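Local coordinates for prenyltransference for protein (Lavandula lanata, PDB 5HC8), which catalyses, as a lavandulyl diphosphate synthase, the head-to-middle coupling of two dimethylallyl diphosphate units into a branched, irregular monoterpene precursor, at residues N14-I20 with I57-W63; M81-E85 with L113-L117; S187-R193 with L208-Y214. All coordinates share one frame; numbering follows the deposited sequence.

How the contacts relate
From the N terminus, contact 1 comes first: after strand 15-19 the chain leaves the sheet through helices 23-30 and 34-54 and returns beside it as strand 59-65. Contact 2 then joins helix 74-89 to the start of helix 115-128, closing a loop that includes helix 91-97 and strand 103-107. Contact 3 closes a shorter loop without helix or strand, setting strand 212-215, one of the sheet's two edge strands within this chain, against 190-193. The three loops run in series and none crosses another. Contacts 1 and 3 meet inside one parallel sheet, where I19 N lies 2.7 Å from I192 O, and both reach ISY; contact 2 lies about 28 Å from contact 3, centre to centre.

Contact 1 (N14-I20 with I57-W63). With ISY (3-methylbut-3-enylsulfanyl(phosphonooxy)phosphinic acid), chain F.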
loop_
_atom_site.group_PDB
_atom_site.type_symbol
_atom_site.label_atom_id
_atom_site.label_comp_id
_atom_site.label_asym_id
_atom_site.label_seq_id
_atom_site.Cartn_x
_atom_site.Cartn_y
_atom_site.Cartn_z
ATOM N N ASN A 14 -0.766 10.574 14.908
ATOM C CA ASN A 14 -1.617 9.824 15.782
ATOM C C ASN A 14 -1.200 8.334 15.813
ATOM O O ASN A 14 -1.130 7.716 16.893
ATOM C CB ASN A 14 -3.083 9.907 15.356
ATOM C CG ASN A 14 -3.661 11.283 15.565
ATOM O OD1 ASN A 14 -3.307 11.964 16.508
ATOM N ND2 ASN A 14 -4.476 11.717 14.654
ATOM N N HIS A 15 -1.018 7.762 14.632
ATOM C CA HIS A 15 -0.733 6.307 14.522
ATOM C C HIS A 15 0.589 6.137 13.823
ATOM O O HIS A 15 0.766 6.630 12.681
ATOM C CB HIS A 15 -1.874 5.641 13.737
ATOM C CG HIS A 15 -1.744 4.175 13.509
ATOM N ND1 HIS A 15 -2.692 3.464 12.771
ATOM C CD2 HIS A 15 -0.798 3.281 13.868
ATOM C CE1 HIS A 15 -2.324 2.191 12.706
ATOM N NE2 HIS A 15 -1.201 2.053 13.393
ATOM N N VAL A 16 1.522 5.449 14.505
ATOM C CA VAL A 16 2.810 5.046 13.884
ATOM C C VAL A 16 2.855 3.527 13.797
ATOM O O VAL A 16 2.548 2.859 14.825
ATOM C CB VAL A 16 4.050 5.594 14.684
ATOM C CG1 VAL A 16 5.390 5.104 14.067
ATOM C CG2 VAL A 16 4.007 7.118 14.694
ATOM N N ALA A 17 3.243 2.980 12.625
ATOM C CA ALA A 17 3.378 1.555 12.469
ATOM C C ALA A 17 4.747 1.205 12.046
ATOM O O ALA A 17 5.335 1.882 11.226
ATOM C CB ALA A 17 2.364 0.979 11.444
ATOM N N ILE A 18 5.222 0.071 12.540
ATOM C CA ILE A 18 6.552 -0.394 12.263
ATOM C C ILE A 18 6.638 -1.801 11.696
ATOM O O ILE A 18 6.082 -2.735 12.253
ATOM C CB ILE A 18 7.415 -0.394 13.558
ATOM C CG1 ILE A 18 7.447 1.024 14.162
ATOM C CG2 ILE A 18 8.821 -0.846 13.244
ATOM C CD1 ILE A 18 8.258 1.154 15.448
ATOM N N ILE A 19 7.300 -1.925 10.560
ATOM C CA ILE A 19 7.666 -3.230 9.986
ATOM C C ILE A 19 9.076 -3.611 10.383
ATOM O O ILE A 19 10.043 -3.003 9.948
ATOM C CB ILE A 19 7.536 -3.196 8.438
ATOM C CG1 ILE A 19 6.101 -2.894 8.022
ATOM C CG2 ILE A 19 7.999 -4.473 7.774
ATOM C CD1 ILE A 19 5.911 -2.780 6.526
ATOM N N ILE A 20 9.201 -4.663 11.197
ATOM C CA ILE A 20 10.492 -5.162 11.658
ATOM C C ILE A 20 11.057 -6.139 10.652
ATOM O O ILE A 20 10.329 -6.938 10.025
ATOM C CB ILE A 20 10.384 -5.781 13.122
ATOM C CG1 ILE A 20 9.512 -7.017 13.151
ATOM C CG2 ILE A 20 9.782 -4.753 14.108
ATOM C CD1 ILE A 20 9.221 -7.531 14.538
ATOM N N ILE A 57 2.393 9.985 20.859
ATOM C CA ILE A 57 1.753 9.174 19.818
ATOM C C ILE A 57 0.552 8.418 20.478
ATOM O O ILE A 57 0.625 7.987 21.591
ATOM C CB ILE A 57 2.779 8.229 19.210
ATOM C CG1 ILE A 57 3.827 9.018 18.398
ATOM C CG2 ILE A 57 2.107 7.122 18.360
ATOM C CD1 ILE A 57 5.067 8.215 18.141
ATOM N N LYS A 58 -0.547 8.332 19.781
ATOM C CA LYS A 58 -1.771 7.773 20.299
ATOM C C LYS A 58 -1.894 6.283 20.024
ATOM O O LYS A 58 -2.433 5.572 20.819
ATOM C CB LYS A 58 -2.957 8.509 19.759
ATOM C CG LYS A 58 -3.013 9.954 20.267
ATOM C CD LYS A 58 -4.141 10.686 19.613
ATOM C CE LYS A 58 -4.229 12.140 20.108
ATOM N NZ LYS A 58 -5.056 12.933 19.143
ATOM N N LEU A 59 -1.346 5.833 18.916
ATOM C CA LEU A 59 -1.285 4.412 18.643
ATOM C C LEU A 59 0.034 4.017 17.998
ATOM O O LEU A 59 0.449 4.623 17.027
ATOM C CB LEU A 59 -2.535 4.056 17.777
ATOM C CG LEU A 59 -2.361 2.704 17.060
ATOM C CD1 LEU A 59 -2.291 1.593 18.059
ATOM C CD2 LEU A 59 -3.516 2.547 16.088
ATOM N N LEU A 60 0.704 3.029 18.571
ATOM C CA LEU A 60 1.903 2.426 17.977
ATOM C C LEU A 60 1.566 0.977 17.617
ATOM O O LEU A 60 1.148 0.200 18.497
ATOM C CB LEU A 60 3.010 2.323 18.954
ATOM C CG LEU A 60 4.319 1.787 18.347
ATOM C CD1 LEU A 60 4.935 2.824 17.394
ATOM C CD2 LEU A 60 5.303 1.383 19.407
ATOM N N THR A 61 1.692 0.647 16.351
ATOM C CA THR A 61 1.534 -0.757 15.892
ATOM C C THR A 61 2.871 -1.358 15.521
ATOM O O THR A 61 3.627 -0.744 14.755
ATOM C CB THR A 61 0.601 -0.800 14.688
ATOM O OG1 THR A 61 -0.710 -0.382 15.064
ATOM C CG2 THR A 61 0.509 -2.235 14.164
ATOM N N ILE A 62 3.199 -2.525 16.082
ATOM C CA ILE A 62 4.391 -3.260 15.680
ATOM C C ILE A 62 3.945 -4.542 14.993
ATOM O O ILE A 62 3.157 -5.346 15.520
ATOM C CB ILE A 62 5.321 -3.608 16.852
ATOM C CG1 ILE A 62 5.845 -2.333 17.505
ATOM C CG2 ILE A 62 6.428 -4.547 16.407
ATOM C CD1 ILE A 62 6.642 -2.573 18.805
ATOM N N TRP A 63 4.364 -4.708 13.752
ATOM C CA TRP A 63 4.026 -5.944 13.000
ATOM C C TRP A 63 5.059 -6.992 13.247
ATOM O O TRP A 63 6.244 -6.765 12.968
ATOM C CB TRP A 63 4.029 -5.699 11.512
ATOM C CG TRP A 63 3.421 -6.777 10.657
ATOM C CD1 TRP A 63 2.384 -7.653 10.953
ATOM C CD2 TRP A 63 3.747 -7.020 9.296
ATOM N NE1 TRP A 63 2.082 -8.400 9.838
ATOM C CE2 TRP A 63 2.854 -7.983 8.801
ATOM C CE3 TRP A 63 4.641 -6.431 8.409
ATOM C CZ2 TRP A 63 2.934 -8.451 7.478
ATOM C CZ3 TRP A 63 4.711 -6.917 7.152
ATOM C CH2 TRP A 63 3.838 -7.865 6.690
HETATM P P1 ISY F . 9.798 -10.048 2.821
HETATM O O2 ISY F . 9.001 -10.467 4.212
HETATM P P3 ISY F . 9.526 -10.438 5.699
HETATM O O4 ISY F . 10.945 -9.002 3.110
HETATM O O5 ISY F . 8.850 -9.549 1.693
HETATM O O6 ISY F . 10.425 -11.352 2.346
HETATM O O7 ISY F . 10.971 -10.779 5.759
HETATM O O8 ISY F . 8.522 -11.298 6.598
HETATM S S9 ISY F . 9.422 -8.376 6.247
HETATM C C10 ISY F . 7.709 -8.248 6.701
HETATM C C11 ISY F . 7.811 -8.070 8.195
HETATM C C12 ISY F . 6.962 -8.865 9.145
HETATM C C13 ISY F . 7.105 -8.624 10.577
HETATM C C14 ISY F . 6.141 -10.011 8.683
#
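The carbonyl oxygen of N14 is held by two successive amides of the partner segment. L59 N makes the sound bond, 2.8 Å from N14 O, whereas K58 N approaches the same oxygen at a poor angle and its bond is weak. Beyond this fork, V16 N to L59 O, T61 N to V16 O, I18 N to T61 O and W63 N to I18 O carry the pairing to the far end. This alternation, with the strand directions only 13° apart, is that of parallel strands. The helical connection between 15-19 and 59-65 makes the unit a beta-alpha-beta crossover at the centre of the six-stranded sheet of this cis-prenyltransferase-type fold.

Side chains alternate between the two faces. On one, H15 has CG anti to its amide nitrogen (chi1 179°), which brings the imidazole alongside L59. The L59 methyl CD2 stands 3.4 Å from the centroid of the H15 ring, 2° off its normal, a textbook CH-pi contact. The ring is further fixed by a hydrogen bond of 3.0 Å between H15 NE2 and T61 OG1, and by a weak one from H15 ND1 to F185 O. On the other face V16, I18, L60 and I62 form an apolar layer; L60 and I18 also touch helix 34-54, and V16 CG2 meets I57 CD1 at 3.8 Å.

At the C-terminal end this pairing opens into the substrate pocket. I19 CG1 lies 3.8 Å from W63 CE3, and the indole, tied through NE1 to Y142 O and stacked with F203, turns one face to the isoprenoid carbons of ISY, C12 lying over it. W63 O is buried without a polar partner; ISY C13 sits 3.1 Å from W63 O, and I20 CG1 also borders that oxygen.

Contact 2 (M81-E85 with L113-L117)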
loop_
_atom_site.group_PDB
_atom_site.type_symbol
_atom_site.label_atom_id
_atom_site.label_comp_id
_atom_site.label_asym_id
_atom_site.label_seq_id
_atom_site.Cartn_x
_atom_site.Cartn_y
_atom_site.Cartn_z
ATOM N N MET A 81 7.243 -17.586 18.356
ATOM C CA MET A 81 6.053 -17.641 19.178
ATOM C C MET A 81 6.423 -17.581 20.654
ATOM O O MET A 81 5.742 -16.962 21.452
ATOM C CB MET A 81 5.265 -18.944 18.945
ATOM C CG MET A 81 4.667 -19.221 17.568
ATOM S SD MET A 81 3.641 -17.905 16.974
ATOM C CE MET A 81 3.060 -18.679 15.467
ATOM N N ARG A 82 7.485 -18.274 21.037
ATOM C CA ARG A 82 7.876 -18.349 22.459
ATOM C C ARG A 82 8.409 -16.983 22.961
ATOM O O ARG A 82 8.098 -16.523 24.043
ATOM C CB ARG A 82 8.938 -19.474 22.595
ATOM C CG ARG A 82 8.790 -20.424 23.753
ATOM C CD ARG A 82 7.770 -21.530 23.503
ATOM N NE ARG A 82 6.777 -21.503 24.590
ATOM C CZ ARG A 82 5.933 -22.486 24.925
ATOM N NH1 ARG A 82 5.932 -23.655 24.284
ATOM N NH2 ARG A 82 5.072 -22.289 25.926
ATOM N N ILE A 83 9.196 -16.322 22.123
ATOM C CA ILE A 83 9.716 -15.029 22.420
ATOM C C ILE A 83 8.597 -14.047 22.586
ATOM O O ILE A 83 8.690 -13.164 23.456
ATOM C CB ILE A 83 10.562 -14.528 21.274
ATOM C CG1 ILE A 83 11.905 -15.203 21.294
ATOM C CG2 ILE A 83 10.819 -13.058 21.438
ATOM C CD1 ILE A 83 12.743 -14.712 20.121
ATOM N N TYR A 84 7.546 -14.184 21.764
ATOM C CA TYR A 84 6.421 -13.263 21.874
ATOM C C TYR A 84 5.647 -13.511 23.169
ATOM O O TYR A 84 5.136 -12.579 23.771
ATOM C CB TYR A 84 5.509 -13.255 20.613
ATOM C CG TYR A 84 6.273 -12.803 19.371
ATOM C CD1 TYR A 84 7.389 -11.971 19.489
ATOM C CD2 TYR A 84 5.938 -13.249 18.098
ATOM C CE1 TYR A 84 8.109 -11.597 18.397
ATOM C CE2 TYR A 84 6.672 -12.849 17.003
ATOM C CZ TYR A 84 7.736 -12.031 17.180
ATOM O OH TYR A 84 8.525 -11.583 16.126
ATOM N N GLU A 85 5.522 -14.767 23.576
ATOM C CA GLU A 85 4.864 -15.062 24.843
ATOM C C GLU A 85 5.615 -14.407 25.986
ATOM O O GLU A 85 5.061 -13.784 26.871
ATOM C CB GLU A 85 4.855 -16.564 25.081
ATOM C CG GLU A 85 4.208 -16.910 26.427
ATOM C CD GLU A 85 4.254 -18.403 26.744
ATOM O OE1 GLU A 85 3.305 -18.914 27.360
ATOM O OE2 GLU A 85 5.210 -19.060 26.337
ATOM N N LEU A 113 -2.459 -19.120 16.113
ATOM C CA LEU A 113 -1.316 -19.130 17.018
ATOM C C LEU A 113 -1.422 -20.275 18.047
ATOM O O LEU A 113 -2.512 -20.745 18.303
ATOM C CB LEU A 113 -1.235 -17.814 17.771
ATOM C CG LEU A 113 -1.264 -16.582 16.845
ATOM C CD1 LEU A 113 -1.462 -15.363 17.721
ATOM C CD2 LEU A 113 0.035 -16.539 16.023
ATOM N N PRO A 114 -0.296 -20.683 18.642
ATOM C CA PRO A 114 -0.331 -21.604 19.782
ATOM C C PRO A 114 -1.209 -21.100 20.925
ATOM O O PRO A 114 -1.187 -19.885 21.301
ATOM C CB PRO A 114 1.117 -21.654 20.264
ATOM C CG PRO A 114 1.954 -21.040 19.209
ATOM C CD PRO A 114 1.064 -20.332 18.230
ATOM N N GLU A 115 -1.928 -22.040 21.539
ATOM C CA GLU A 115 -2.855 -21.683 22.589
ATOM C C GLU A 115 -2.175 -20.856 23.653
ATOM O O GLU A 115 -2.791 -19.963 24.202
ATOM C CB GLU A 115 -3.479 -22.921 23.256
ATOM C CG GLU A 115 -4.388 -23.734 22.348
ATOM C CD GLU A 115 -5.790 -23.167 22.239
ATOM O OE1 GLU A 115 -6.109 -22.174 22.929
ATOM O OE2 GLU A 115 -6.587 -23.736 21.459
ATOM N N TYR A 116 -0.937 -21.168 23.986
ATOM C CA TYR A 116 -0.260 -20.415 24.995
ATOM C C TYR A 116 -0.066 -18.929 24.649
ATOM O O TYR A 116 0.072 -18.070 25.548
ATOM C CB TYR A 116 1.121 -21.020 25.305
ATOM C CG TYR A 116 2.171 -21.002 24.209
ATOM C CD1 TYR A 116 2.937 -19.853 23.946
ATOM C CD2 TYR A 116 2.440 -22.149 23.465
ATOM C CE1 TYR A 116 3.927 -19.852 22.960
ATOM C CE2 TYR A 116 3.407 -22.156 22.480
ATOM C CZ TYR A 116 4.153 -21.007 22.225
ATOM O OH TYR A 116 5.092 -21.049 21.219
ATOM N N LEU A 117 0.063 -18.652 23.353
ATOM C CA LEU A 117 0.334 -17.288 22.875
ATOM C C LEU A 117 -0.963 -16.558 22.854
ATOM O O LEU A 117 -1.030 -15.360 23.233
ATOM C CB LEU A 117 0.944 -17.298 21.482
ATOM C CG LEU A 117 1.274 -15.902 20.865
ATOM C CD1 LEU A 117 1.930 -15.007 21.860
ATOM C CD2 LEU A 117 2.278 -16.072 19.722
#
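R82 lays its guanidinium flat on the ring of Y116, a parallel cation-pi stack joining helix 74-89 to the first turn of helix 115-128, for which P114 occupies the N-cap position. The evidence is direct: R82 CZ is 3.6 Å from the centroid of the Y116 ring, and the two planes differ by 4°. Y116 takes the hindered rotamer with CG between its amide nitrogen and carbonyl carbon (chi1 65°), which turns the ring toward helix 74-89. P114 CB approaches the opposite face, displaced toward the ring's rim.

E85 helps to hold the cation in place. R82 NH2 donates a hydrogen bond to E85 OE2 at 3.3 Å, part of a salt bridge between the two side chains, nearly in the guanidinium plane and on the syn side of the carboxylate; the bond from R82 NE to the same oxygen is weak. The carboxylate approaches Y116 from an oblique direction, its plane 32° from that of the ring, and E85 OE2 is 3.4 Å from Y116 CD1. Carboxylate and ring together probably limit rotation of the R82 guanidinium.

Beside the stack, M81 makes the apolar part. It bends at its second torsion and runs at about a right angle to three partners: CG meets P114 CG, the methyl CE touches L113 CD2, and M81 SD reaches L117 CD2 at 3.6 Å. On the same helix Y84 lines the pocket of bound 2-methylbuta-1,3-diene, and Y84 CB rests 4.2 Å from L117 CD1. The edge of the Y116 ring faces the backbone, with M81 O in the ring plane and Y116 OH 3.1 Å from M81 CB.

Contact 3 (S187-R193 with L208-Y214); sequences SPDLLIR and LPFTEFY. With ISY (3-methylbut-3-enylsulfanyl(phosphonooxy)phosphinic acid), chain F.
Where the strand pairing begins, E212 N binds D189 O from well above the carbonyl plane, 42° out of it, although the bond is a normal 3.0 Å. One residue earlier a side chain adds a bond just before the regular pairing: T211 OG1 donates to P188 O at 2.7 Å, from a position tilted 26° from that carbonyl's plane. The threonine CG2, on its other branch, packs 3.7 Å from L191 CB. A water beside the loop accepts from F210 N at 2.8 Å and also bonds S187 OG, whose protein partner is Q207 O.

Further on, L191 N to E212 O, Y214 N to L191 O and R193 N to Y214 O give regular parallel pairing of strand 190-193 with 212-215, an edge strand of the sheet within this chain. L191 and F213 share one face, with L191 CD2 3.8 Å from F213 CE1. L190, I192 and Y214 lie on the other, where helix 225-237 covers them and I192 CG2 meets the edge of the tyrosine ring. P188 CG adds a contact of 3.6 Å to L208 CD2.

The outer strand also faces the dimer partner: E212 OE1 bridges R238 of its own chain, and OE2 bridges R199 of the second subunit.

R193 carries the contact into the ISY pocket, probably part of the active site. Fully extended from its backbone to NE, it brings NH2 to ISY O4, 3.0 Å away and in the guanidinium plane, though the bond is bent (N-H...O 135°). NH2 also forms a salt bridge with D21, while NH1 bonds S201 OG and the carbonyl of R199 of the same chain, so the guanidinium is probably already oriented when it meets the diphosphate group.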
loop_
_atom_site.group_PDB
_atom_site.type_symbol
_atom_site.label_atom_id
_atom_site.label_comp_id
_atom_site.label_asym_id
_atom_site.label_seq_id
_atom_site.Cartn_x
_atom_site.Cartn_y
_atom_site.Cartn_z
ATOM N N SER A 187 -5.702 4.109 10.138
ATOM C CA SER A 187 -4.725 4.425 9.121
ATOM C C SER A 187 -3.454 5.041 9.740
ATOM O O SER A 187 -3.497 6.154 10.285
ATOM C CB SER A 187 -5.430 5.340 8.131
ATOM O OG SER A 187 -4.393 5.928 7.361
ATOM N N PRO A 188 -2.301 4.380 9.604
ATOM C CA PRO A 188 -1.093 5.037 10.091
ATOM C C PRO A 188 -0.846 6.338 9.398
ATOM O O PRO A 188 -1.080 6.456 8.205
ATOM C CB PRO A 188 0.046 4.032 9.816
ATOM C CG PRO A 188 -0.587 2.852 9.224
ATOM C CD PRO A 188 -2.029 3.076 8.971
ATOM N N ASP A 189 -0.343 7.314 10.173
ATOM C CA ASP A 189 0.190 8.538 9.620
ATOM C C ASP A 189 1.598 8.297 9.066
ATOM O O ASP A 189 2.034 8.948 8.085
ATOM C CB ASP A 189 0.217 9.588 10.741
ATOM C CG ASP A 189 -1.173 9.904 11.217
ATOM O OD1 ASP A 189 -1.924 10.463 10.405
ATOM O OD2 ASP A 189 -1.526 9.469 12.310
ATOM N N LEU A 190 2.314 7.395 9.716
ATOM C CA LEU A 190 3.725 7.152 9.416
ATOM C C LEU A 190 3.979 5.632 9.499
ATOM O O LEU A 190 3.580 5.024 10.470
ATOM C CB LEU A 190 4.628 7.853 10.432
ATOM C CG LEU A 190 6.114 7.581 10.390
ATOM C CD1 LEU A 190 6.696 8.042 9.093
ATOM C CD2 LEU A 190 6.916 8.186 11.603
ATOM N N LEU A 191 4.631 5.070 8.491
ATOM C CA LEU A 191 4.933 3.650 8.442
ATOM C C LEU A 191 6.438 3.618 8.336
ATOM O O LEU A 191 7.009 4.188 7.415
ATOM C CB LEU A 191 4.330 2.983 7.220
ATOM C CG LEU A 191 4.777 1.524 6.997
ATOM C CD1 LEU A 191 4.197 0.658 8.069
ATOM C CD2 LEU A 191 4.180 1.073 5.659
ATOM N N ILE A 192 7.039 2.918 9.276
ATOM C CA ILE A 192 8.454 2.725 9.312
ATOM C C ILE A 192 8.815 1.286 8.912
ATOM O O ILE A 192 8.326 0.356 9.487
ATOM C CB ILE A 192 8.973 2.979 10.727
ATOM C CG1 ILE A 192 8.725 4.436 11.144
ATOM C CG2 ILE A 192 10.453 2.706 10.808
ATOM C CD1 ILE A 192 8.993 4.693 12.655
ATOM N N ARG A 193 9.783 1.140 8.024
ATOM C CA ARG A 193 10.314 -0.179 7.749
ATOM C C ARG A 193 11.810 -0.208 7.831
ATOM O O ARG A 193 12.480 0.515 7.140
ATOM C CB ARG A 193 9.852 -0.726 6.392
ATOM C CG ARG A 193 10.425 -2.112 6.073
ATOM C CD ARG A 193 9.790 -2.767 4.852
ATOM N NE ARG A 193 10.460 -4.036 4.672
ATOM C CZ ARG A 193 9.889 -5.148 4.220
ATOM N NH1 ARG A 193 8.638 -5.180 3.779
ATOM N NH2 ARG A 193 10.599 -6.249 4.170
ATOM N N LEU A 208 -3.409 2.245 4.144
ATOM C CA LEU A 208 -2.229 3.047 3.734
ATOM C C LEU A 208 -2.355 4.090 2.636
ATOM O O LEU A 208 -1.324 4.436 2.086
ATOM C CB LEU A 208 -1.046 2.075 3.360
ATOM C CG LEU A 208 -0.574 1.115 4.447
ATOM C CD1 LEU A 208 0.727 0.453 3.933
ATOM C CD2 LEU A 208 -0.269 1.805 5.779
ATOM N N PRO A 209 -3.594 4.594 2.265
ATOM C CA PRO A 209 -3.704 5.453 1.076
ATOM C C PRO A 209 -2.894 6.747 1.212
ATOM O O PRO A 209 -2.338 7.178 0.222
ATOM C CB PRO A 209 -5.229 5.752 0.950
ATOM C CG PRO A 209 -5.805 5.454 2.301
ATOM C CD PRO A 209 -4.898 4.426 2.935
ATOM N N PHE A 210 -2.737 7.259 2.430
ATOM C CA PHE A 210 -2.010 8.561 2.630
ATOM C C PHE A 210 -0.913 8.514 3.623
ATOM O O PHE A 210 -0.306 9.530 3.908
ATOM C CB PHE A 210 -3.007 9.723 2.887
ATOM C CG PHE A 210 -3.944 9.972 1.676
ATOM C CD1 PHE A 210 -3.469 10.612 0.550
ATOM C CD2 PHE A 210 -5.227 9.502 1.702
ATOM C CE1 PHE A 210 -4.288 10.820 -0.549
ATOM C CE2 PHE A 210 -6.063 9.686 0.597
ATOM C CZ PHE A 210 -5.590 10.338 -0.498
ATOM N N THR A 211 -0.661 7.343 4.213
ATOM C CA THR A 211 0.476 7.142 5.060
ATOM C C THR A 211 1.845 7.560 4.442
ATOM O O THR A 211 2.163 7.299 3.282
ATOM C CB THR A 211 0.549 5.652 5.364
ATOM O OG1 THR A 211 -0.737 5.214 5.850
ATOM C CG2 THR A 211 1.652 5.328 6.349
ATOM N N GLU A 212 2.622 8.295 5.227
ATOM C CA GLU A 212 4.018 8.615 4.878
ATOM C C GLU A 212 4.853 7.400 5.145
ATOM O O GLU A 212 4.779 6.813 6.240
ATOM C CB GLU A 212 4.473 9.814 5.732
ATOM C CG GLU A 212 3.750 11.092 5.356
ATOM C CD GLU A 212 4.078 11.579 3.950
ATOM O OE1 GLU A 212 5.163 11.288 3.463
ATOM O OE2 GLU A 212 3.236 12.212 3.322
ATOM N N PHE A 213 5.661 7.004 4.169
ATOM C CA PHE A 213 6.589 5.901 4.331
ATOM C C PHE A 213 8.006 6.405 4.657
ATOM O O PHE A 213 8.493 7.381 4.068
ATOM C CB PHE A 213 6.676 5.098 3.042
ATOM C CG PHE A 213 5.375 4.489 2.574
ATOM C CD1 PHE A 213 4.340 4.224 3.427
ATOM C CD2 PHE A 213 5.212 4.196 1.277
ATOM C CE1 PHE A 213 3.178 3.598 2.968
ATOM C CE2 PHE A 213 4.063 3.588 0.795
ATOM C CZ PHE A 213 3.051 3.253 1.642
ATOM N N TYR A 214 8.632 5.748 5.616
ATOM C CA TYR A 214 9.988 5.962 5.975
ATOM C C TYR A 214 10.758 4.655 5.998
ATOM O O TYR A 214 10.424 3.728 6.718
ATOM C CB TYR A 214 10.006 6.601 7.335
ATOM C CG TYR A 214 11.400 6.869 7.913
ATOM C CD1 TYR A 214 12.111 8.002 7.583
ATOM C CD2 TYR A 214 12.007 5.946 8.778
ATOM C CE1 TYR A 214 13.369 8.243 8.112
ATOM C CE2 TYR A 214 13.255 6.153 9.292
ATOM C CZ TYR A 214 13.919 7.300 9.001
ATOM O OH TYR A 214 15.128 7.498 9.594
HETATM P P1 ISY F . 9.798 -10.048 2.821
HETATM O O2 ISY F . 9.001 -10.467 4.212
HETATM P P3 ISY F . 9.526 -10.438 5.699
HETATM O O4 ISY F . 10.945 -9.002 3.110
HETATM O O5 ISY F . 8.850 -9.549 1.693
HETATM O O6 ISY F . 10.425 -11.352 2.346
HETATM O O7 ISY F . 10.971 -10.779 5.759
HETATM O O8 ISY F . 8.522 -11.298 6.598
HETATM S S9 ISY F . 9.422 -8.376 6.247
HETATM C C10 ISY F . 7.709 -8.248 6.701
HETATM C C11 ISY F . 7.811 -8.070 8.195
HETATM C C12 ISY F . 6.962 -8.865 9.145
HETATM C C13 ISY F . 7.105 -8.624 10.577
HETATM C C14 ISY F . 6.141 -10.011 8.683
HETATM O O HOH W 1 -3.793 6.561 4.966
#